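Local atomic coordinates of ADP-ribosylglycohydrolase (Thermus thermophilus, PDB entry 2YZV), a protein that belongs to the ADP-ribosylglycohydrolase family and adopts an all-helical fold that binds magnesium ions. Residues 53-56 against 57-61; 276-280 against 281-285; 201-204 against 205-209. All coordinates share one frame; numbering follows the deposited sequence.

Contact 1 (53-56 against 57-61); sequences GFWT and DDTSQ. With MG (magnesium ion), chain C.
Trp-55 and Thr-56 meet the first turn of helix 57-72, with Thr-56 as its N-cap and as a ligand of a magnesium ion. From the Trp-55 backbone, CB touches Thr-59 OG1 at 3.4 Å and CG lies beside Thr-59 CB. Farther out, the six-membered ring lies under Thr-59 CG2, a CH-pi contact with the methyl 3.7 Å from the ring centroid. CZ3, at the ring's edge, meets Ser-60 OG in plane, while NE1 is hydrogen-bonded to His-281 O outside the segments. Thr-56 O accepts two bonds from Ser-60: N comes in the carbonyl plane at 3.1 Å, and OG stands above that plane at 3.0 Å. Thr-56 OG1 also receives a weak capping bond from Asp-58 N. With chi1 at 72°, this hydroxyl turns between N and the carbonyl carbon and lies alongside the Asp-58 carboxylate. Asp-253 adds a third protein ligand to the metal. Asp-22 of helix 4-26 is hydrogen-bonded to Thr-56 OG1 and Thr-59 OG1, probably helping to position the Thr-56 ligand; Asp-58 OD2 bonds to Thr-254 OG1, of the second magnesium site. Magnesium sits 2.1 Å from Thr-56 OG1 and 1.9 Å from Asp-58 OD1.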
loop_
_atom_site.group_PDB
_atom_site.type_symbol
_atom_site.label_atom_id
_atom_site.label_comp_id
_atom_site.label_asym_id
_atom_site.label_seq_id
_atom_site.Cartn_x
_atom_site.Cartn_y
_atom_site.Cartn_z
ATOM N N GLY A 53 -6.622 15.774 -4.981
ATOM C CA GLY A 53 -6.499 15.189 -3.660
ATOM C C GLY A 53 -7.435 14.038 -3.344
ATOM O O GLY A 53 -7.368 13.478 -2.253
ATOM N N PHE A 54 -8.320 13.685 -4.271
ATOM C CA PHE A 54 -9.225 12.569 -4.028
ATOM C C PHE A 54 -8.548 11.274 -4.451
ATOM O O PHE A 54 -7.794 11.239 -5.419
ATOM C CB PHE A 54 -10.548 12.757 -4.783
ATOM C CG PHE A 54 -11.600 13.472 -3.983
ATOM C CD1 PHE A 54 -11.371 14.754 -3.488
ATOM C CD2 PHE A 54 -12.818 12.857 -3.713
ATOM C CE1 PHE A 54 -12.344 15.415 -2.735
ATOM C CE2 PHE A 54 -13.794 13.509 -2.961
ATOM C CZ PHE A 54 -13.556 14.789 -2.472
ATOM N N TRP A 55 -8.814 10.209 -3.705
ATOM C CA TRP A 55 -8.205 8.919 -3.979
ATOM C C TRP A 55 -9.199 7.865 -4.470
ATOM O O TRP A 55 -10.377 8.159 -4.687
ATOM C CB TRP A 55 -7.461 8.438 -2.728
ATOM C CG TRP A 55 -7.980 9.049 -1.463
ATOM C CD1 TRP A 55 -7.472 10.135 -0.799
ATOM C CD2 TRP A 55 -9.132 8.631 -0.725
ATOM N NE1 TRP A 55 -8.239 10.413 0.308
ATOM C CE2 TRP A 55 -9.264 9.506 0.377
ATOM C CE3 TRP A 55 -10.067 7.600 -0.888
ATOM C CZ2 TRP A 55 -10.298 9.381 1.315
ATOM C CZ3 TRP A 55 -11.097 7.476 0.043
ATOM C CH2 TRP A 55 -11.200 8.365 1.131
ATOM N N THR A 56 -8.722 6.633 -4.630
ATOM C CA THR A 56 -9.555 5.549 -5.152
ATOM C C THR A 56 -9.862 4.419 -4.172
ATOM O O THR A 56 -9.872 4.616 -2.957
ATOM C CB THR A 56 -8.889 4.935 -6.390
ATOM O OG1 THR A 56 -7.744 4.172 -5.984
ATOM C CG2 THR A 56 -8.430 6.035 -7.341
ATOM N N ASP A 57 -10.113 3.229 -4.714
ATOM C CA ASP A 57 -10.422 2.068 -3.888
ATOM C C ASP A 57 -9.239 1.630 -3.034
ATOM O O ASP A 57 -9.418 0.946 -2.025
ATOM C CB ASP A 57 -10.908 0.899 -4.760
ATOM C CG ASP A 57 -9.888 0.468 -5.795
ATOM O OD1 ASP A 57 -8.814 -0.038 -5.410
ATOM O OD2 ASP A 57 -10.166 0.631 -7.001
ATOM N N ASP A 58 -8.032 2.025 -3.429
ATOM C CA ASP A 58 -6.835 1.674 -2.670
ATOM C C ASP A 58 -6.976 2.236 -1.263
ATOM O O ASP A 58 -6.919 1.506 -0.269
ATOM C CB ASP A 58 -5.583 2.285 -3.311
ATOM C CG ASP A 58 -5.334 1.781 -4.715
ATOM O OD1 ASP A 58 -6.242 1.891 -5.562
ATOM O OD2 ASP A 58 -4.219 1.284 -4.975
ATOM N N THR A 59 -7.155 3.549 -1.191
ATOM C CA THR A 59 -7.292 4.225 0.085
ATOM C C THR A 59 -8.598 3.850 0.786
ATOM O O THR A 59 -8.632 3.731 2.013
ATOM C CB THR A 59 -7.203 5.758 -0.102
ATOM O OG1 THR A 59 -5.961 6.088 -0.739
ATOM C CG2 THR A 59 -7.269 6.468 1.237
ATOM N N SER A 60 -9.667 3.648 0.021
ATOM C CA SER A 60 -10.947 3.278 0.624
ATOM C C SER A 60 -10.806 1.997 1.440
ATOM O O SER A 60 -11.265 1.920 2.583
ATOM C CB SER A 60 -12.011 3.081 -0.455
ATOM O OG SER A 60 -12.252 4.291 -1.150
ATOM N N GLN A 61 -10.159 0.994 0.856
ATOM C CA GLN A 61 -9.964 -0.269 1.552
ATOM C C GLN A 61 -9.026 -0.110 2.743
ATOM O O GLN A 61 -9.222 -0.743 3.782
ATOM C CB GLN A 61 -9.425 -1.327 0.588
ATOM C CG GLN A 61 -10.495 -1.907 -0.316
ATOM C CD GLN A 61 -9.936 -2.902 -1.307
ATOM O OE1 GLN A 61 -9.118 -3.750 -0.955
ATOM N NE2 GLN A 61 -10.380 -2.809 -2.554
HETATM MG MG MG C . -7.220 2.445 -7.135
#

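Contact 2 (276-280 against 281-285)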
loop_
_atom_site.group_PDB
_atom_site.type_symbol
_atom_site.label_atom_id
_atom_site.label_comp_id
_atom_site.label_asym_id
_atom_site.label_seq_id
_atom_site.Cartn_x
_atom_site.Cartn_y
_atom_site.Cartn_z
ATOM N N TRP A 276 0.626 18.752 -0.990
ATOM C CA TRP A 276 -0.027 17.485 -1.312
ATOM C C TRP A 276 -0.934 17.084 -0.152
ATOM O O TRP A 276 -2.073 16.659 -0.357
ATOM C CB TRP A 276 1.011 16.378 -1.566
ATOM C CG TRP A 276 1.741 16.509 -2.881
ATOM C CD1 TRP A 276 1.506 17.432 -3.865
ATOM C CD2 TRP A 276 2.808 15.677 -3.361
ATOM N NE1 TRP A 276 2.357 17.226 -4.922
ATOM C CE2 TRP A 276 3.168 16.157 -4.643
ATOM C CE3 TRP A 276 3.495 14.574 -2.835
ATOM C CZ2 TRP A 276 4.187 15.571 -5.407
ATOM C CZ3 TRP A 276 4.510 13.990 -3.597
ATOM C CH2 TRP A 276 4.844 14.490 -4.869
ATOM N N LEU A 277 -0.427 17.228 1.067
ATOM C CA LEU A 277 -1.200 16.890 2.257
ATOM C C LEU A 277 -2.393 17.830 2.444
ATOM O O LEU A 277 -3.489 17.388 2.777
ATOM C CB LEU A 277 -0.302 16.935 3.500
ATOM C CG LEU A 277 0.802 15.876 3.586
ATOM C CD1 LEU A 277 1.722 16.178 4.763
ATOM C CD2 LEU A 277 0.181 14.496 3.737
ATOM N N ARG A 278 -2.186 19.124 2.226
ATOM C CA ARG A 278 -3.274 20.082 2.391
ATOM C C ARG A 278 -4.417 19.861 1.410
ATOM O O ARG A 278 -5.564 20.202 1.701
ATOM C CB ARG A 278 -2.754 21.518 2.257
ATOM C CG ARG A 278 -2.010 22.020 3.487
ATOM C CD ARG A 278 -1.716 23.510 3.386
ATOM N NE ARG A 278 -0.634 23.806 2.452
ATOM C CZ ARG A 278 0.652 23.582 2.705
ATOM N NH1 ARG A 278 1.020 23.060 3.868
ATOM N NH2 ARG A 278 1.570 23.885 1.798
ATOM N N ALA A 279 -4.106 19.280 0.256
ATOM C CA ALA A 279 -5.113 19.026 -0.772
ATOM C C ALA A 279 -5.780 17.661 -0.614
ATOM O O ALA A 279 -6.813 17.395 -1.221
ATOM C CB ALA A 279 -4.470 19.124 -2.153
ATOM N N LEU A 280 -5.185 16.810 0.215
ATOM C CA LEU A 280 -5.669 15.447 0.437
ATOM C C LEU A 280 -7.038 15.310 1.108
ATOM O O LEU A 280 -7.271 15.842 2.193
ATOM C CB LEU A 280 -4.630 14.675 1.253
ATOM C CG LEU A 280 -4.838 13.166 1.402
ATOM C CD1 LEU A 280 -4.680 12.486 0.045
ATOM C CD2 LEU A 280 -3.814 12.616 2.386
ATOM N N HIS A 281 -7.933 14.565 0.464
ATOM C CA HIS A 281 -9.274 14.341 0.997
ATOM C C HIS A 281 -9.198 13.505 2.282
ATOM O O HIS A 281 -8.521 12.479 2.322
ATOM C CB HIS A 281 -10.131 13.611 -0.043
ATOM C CG HIS A 281 -11.568 13.466 0.349
ATOM N ND1 HIS A 281 -12.350 12.412 -0.074
ATOM C CD2 HIS A 281 -12.366 14.242 1.117
ATOM C CE1 HIS A 281 -13.568 12.545 0.420
ATOM N NE2 HIS A 281 -13.605 13.648 1.147
ATOM N N LEU A 282 -9.897 13.954 3.322
ATOM C CA LEU A 282 -9.932 13.272 4.618
ATOM C C LEU A 282 -8.572 13.160 5.304
ATOM O O LEU A 282 -8.310 12.203 6.034
ATOM C CB LEU A 282 -10.553 11.878 4.472
ATOM C CG LEU A 282 -11.954 11.828 3.851
ATOM C CD1 LEU A 282 -12.490 10.406 3.924
ATOM C CD2 LEU A 282 -12.885 12.777 4.591
ATOM N N ARG A 283 -7.718 14.147 5.066
ATOM C CA ARG A 283 -6.388 14.200 5.662
ATOM C C ARG A 283 -6.453 14.020 7.181
ATOM O O ARG A 283 -5.779 13.159 7.753
ATOM C CB ARG A 283 -5.759 15.556 5.344
ATOM C CG ARG A 283 -4.422 15.813 6.002
ATOM C CD ARG A 283 -4.128 17.301 5.966
ATOM N NE ARG A 283 -2.804 17.633 6.475
ATOM C CZ ARG A 283 -2.333 18.872 6.552
ATOM N NH1 ARG A 283 -3.087 19.890 6.154
ATOM N NH2 ARG A 283 -1.110 19.095 7.014
ATOM N N GLU A 284 -7.269 14.841 7.835
ATOM C CA GLU A 284 -7.396 14.783 9.289
ATOM C C GLU A 284 -7.919 13.455 9.822
ATOM O O GLU A 284 -7.461 12.976 10.860
ATOM C CB GLU A 284 -8.291 15.921 9.792
ATOM C CG GLU A 284 -7.707 17.323 9.645
ATOM C CD GLU A 284 -7.699 17.824 8.211
ATOM O OE1 GLU A 284 -8.471 17.294 7.383
ATOM O OE2 GLU A 284 -6.932 18.765 7.918
ATOM N N GLU A 285 -8.882 12.858 9.129
ATOM C CA GLU A 285 -9.424 11.582 9.575
ATOM C C GLU A 285 -8.345 10.507 9.507
ATOM O O GLU A 285 -8.262 9.640 10.379
ATOM C CB GLU A 285 -10.629 11.175 8.720
ATOM C CG GLU A 285 -11.888 11.993 8.987
ATOM C CD GLU A 285 -11.933 13.311 8.230
ATOM O OE1 GLU A 285 -10.877 13.776 7.751
ATOM O OE2 GLU A 285 -13.035 13.890 8.119
HETATM O O HOH W 1 -0.423 21.947 6.627
#
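Water 1 joins Arg-283 to Arg-278 across the bend between helices 274-279 and 283-298, accepting from Arg-283 NH2 at 3.0 Å and more weakly from Arg-278 NH1 at 3.3 Å. It lies at the edge of both guanidinium groups, near the plane of each. The two side chains run alongside each other and point the same way, but their guanidinium planes are 66° apart. Arg-283 reaches this position fully stretched: CG stands anti to the backbone N (chi1 175°) and the chain continues straight to NE, passing over the C-terminal end of helix 274-279. On the way CD packs 3.3 Å from Leu-277 O, a carbonyl that also accepts the backbone bond from Leu-280 N. Leu-277 CB then lies over one guanidinium face, toward its rim, and NH1 comes 3.6 Å from Arg-278 CG. The chain between the helices is a type II beta turn from Leu-280 to Arg-283, closed by a weak bond from Arg-283 N to Leu-280 O (3.4 Å, 137°). Leu-282, with positive phi, takes the third turn position and is the N-cap residue of the next helix; its CG rests over the face of the His-281 ring. That ring also stacks on Phe-54, while the Leu-280 side chain packs on Leu-16 and Ala-19 of helix 4-26. With Arg-278 NH1 and Arg-283 NH2 5.5 Å apart, the like charges are bridged by a shared water acceptor, which probably eases their repulsion.

Contact 3 (201-204 against 205-209)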
loop_
_atom_site.group_PDB
_atom_site.type_symbol
_atom_site.label_atom_id
_atom_site.label_comp_id
_atom_site.label_asym_id
_atom_site.label_seq_id
_atom_site.Cartn_x
_atom_site.Cartn_y
_atom_site.Cartn_z
ATOM N N ALA A 201 8.741 -15.261 -9.792
ATOM C CA ALA A 201 8.611 -13.853 -10.154
ATOM C C ALA A 201 9.015 -12.952 -8.996
ATOM O O ALA A 201 9.696 -11.940 -9.186
ATOM C CB ALA A 201 7.178 -13.548 -10.577
ATOM N N LEU A 202 8.596 -13.321 -7.791
ATOM C CA LEU A 202 8.924 -12.528 -6.616
ATOM C C LEU A 202 10.396 -12.718 -6.274
ATOM O O LEU A 202 11.060 -11.793 -5.812
ATOM C CB LEU A 202 8.041 -12.940 -5.436
ATOM C CG LEU A 202 8.140 -12.057 -4.193
ATOM C CD1 LEU A 202 7.850 -10.612 -4.556
ATOM C CD2 LEU A 202 7.167 -12.551 -3.144
ATOM N N ARG A 203 10.906 -13.921 -6.518
ATOM C CA ARG A 203 12.307 -14.220 -6.260
ATOM C C ARG A 203 13.162 -13.284 -7.118
ATOM O O ARG A 203 14.173 -12.747 -6.659
ATOM C CB ARG A 203 12.601 -15.680 -6.616
ATOM C CG ARG A 203 14.001 -16.149 -6.276
ATOM C CD ARG A 203 14.265 -17.527 -6.874
ATOM N NE ARG A 203 13.320 -18.536 -6.397
ATOM C CZ ARG A 203 13.418 -19.166 -5.229
ATOM N NH1 ARG A 203 14.426 -18.897 -4.409
ATOM N NH2 ARG A 203 12.507 -20.064 -4.879
ATOM N N ARG A 204 12.757 -13.083 -8.369
ATOM C CA ARG A 204 13.513 -12.196 -9.243
ATOM C C ARG A 204 13.505 -10.763 -8.728
ATOM O O ARG A 204 14.476 -10.031 -8.909
ATOM C CB ARG A 204 12.976 -12.242 -10.681
ATOM C CG ARG A 204 13.807 -13.146 -11.595
ATOM C CD ARG A 204 13.340 -13.093 -13.043
ATOM N NE ARG A 204 12.090 -13.815 -13.263
ATOM C CZ ARG A 204 11.970 -15.139 -13.254
ATOM N NH1 ARG A 204 13.027 -15.909 -13.033
ATOM N NH2 ARG A 204 10.785 -15.692 -13.469
ATOM N N VAL A 205 12.412 -10.362 -8.080
ATOM C CA VAL A 205 12.329 -9.010 -7.544
ATOM C C VAL A 205 13.288 -8.860 -6.368
ATOM O O VAL A 205 14.119 -7.951 -6.339
ATOM C CB VAL A 205 10.893 -8.673 -7.072
ATOM C CG1 VAL A 205 10.883 -7.339 -6.324
ATOM C CG2 VAL A 205 9.960 -8.602 -8.277
ATOM N N VAL A 206 13.173 -9.768 -5.407
ATOM C CA VAL A 206 14.012 -9.738 -4.216
ATOM C C VAL A 206 15.502 -9.799 -4.542
ATOM O O VAL A 206 16.324 -9.216 -3.834
ATOM C CB VAL A 206 13.645 -10.904 -3.266
ATOM C CG1 VAL A 206 14.599 -10.945 -2.080
ATOM C CG2 VAL A 206 12.213 -10.729 -2.780
ATOM N N GLU A 207 15.850 -10.492 -5.622
ATOM C CA GLU A 207 17.247 -10.619 -6.013
ATOM C C GLU A 207 17.796 -9.469 -6.855
ATOM O O GLU A 207 18.890 -9.576 -7.418
ATOM C CB GLU A 207 17.460 -11.954 -6.727
ATOM C CG GLU A 207 17.292 -13.145 -5.793
ATOM C CD GLU A 207 17.521 -14.473 -6.477
ATOM O OE1 GLU A 207 17.543 -15.505 -5.771
ATOM O OE2 GLU A 207 17.676 -14.491 -7.718
ATOM N N GLY A 208 17.046 -8.373 -6.943
ATOM C CA GLY A 208 17.523 -7.222 -7.693
ATOM C C GLY A 208 16.764 -6.799 -8.937
ATOM O O GLY A 208 17.208 -5.906 -9.661
ATOM N N GLY A 209 15.623 -7.425 -9.198
ATOM C CA GLY A 209 14.859 -7.055 -10.373
ATOM C C GLY A 209 14.398 -5.607 -10.342
ATOM O O GLY A 209 14.236 -4.972 -11.384
#
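Leu-202 and Val-205 form the close-packed side of the last turns of helix 200-209, and Arg-203 with Glu-207 the looser side toward solvent. On the packed side Val-206 N donates to Leu-202 O at 3.0 Å in a nearly straight bond (174°). Both valines also wrap that carbonyl with carbon: Val-205 CB and Val-206 CG2 each lie 3.4 Å from Leu-202 O. Val-205 CG2 stands anti to its own carbonyl carbon, which turns it back along the helix to 3.5 Å from Ala-201 O. Leu-202 CD1 adds a more relaxed apolar touch, 4.4 Å from Val-205 CB.

Farther round the helix, the Arg-203 and Glu-207 side chains lie side by side and point the same way, yet they do not form a salt bridge. Glu-207 OE1 meets the aliphatic part of its neighbour, 3.6 Å from Arg-203 CG, whereas the charged atoms Arg-203 NH1 and Glu-207 OE1 remain 4.8 Å apart. The bend of the arginine chain at chi3 (-59°) leads the guanidinium elsewhere, and its NH2 forms a long, weak ion pair with Asp-197. Any attraction to Glu-207 is thus probably diffuse.

A Schellman motif ends the helix. Gly-209 N bonds to Arg-204 O at 2.9 Å, spanning a wider pi-type turn, and Gly-208 N bonds to Val-205 O; Gly-208, with positive phi, is the C-prime residue. In a fold without strands, the packed side faces helix 221-234, where Leu-202 rests on Leu-225 and Val-205 on Ala-226, while Val-206 is covered by Leu-190, Phe-193 and Arg-194 of the loop before the helix.

Contacts 1 and 2 adjoin, their centres 12 Å apart, and both pack on helix 4-26. The loop at 53-55 meets the turn at 281-282 through a backbone bond from His-281 N to Gly-53 O and through packing of Leu-282 CD1 on the Trp-55 ring. Contact 1 lies nearest the chain centre and brings oxygen ligands to a metal, whereas contact 2, farther out, mixes buried leucines with arginines at a water. Contact 3, across the chain's centre, has its nearest atoms about 17 Å from those of contact 1; it is held by backbone bonds within one helix, its valines and leucine buried and its Arg-204 and Glu-207 exposed.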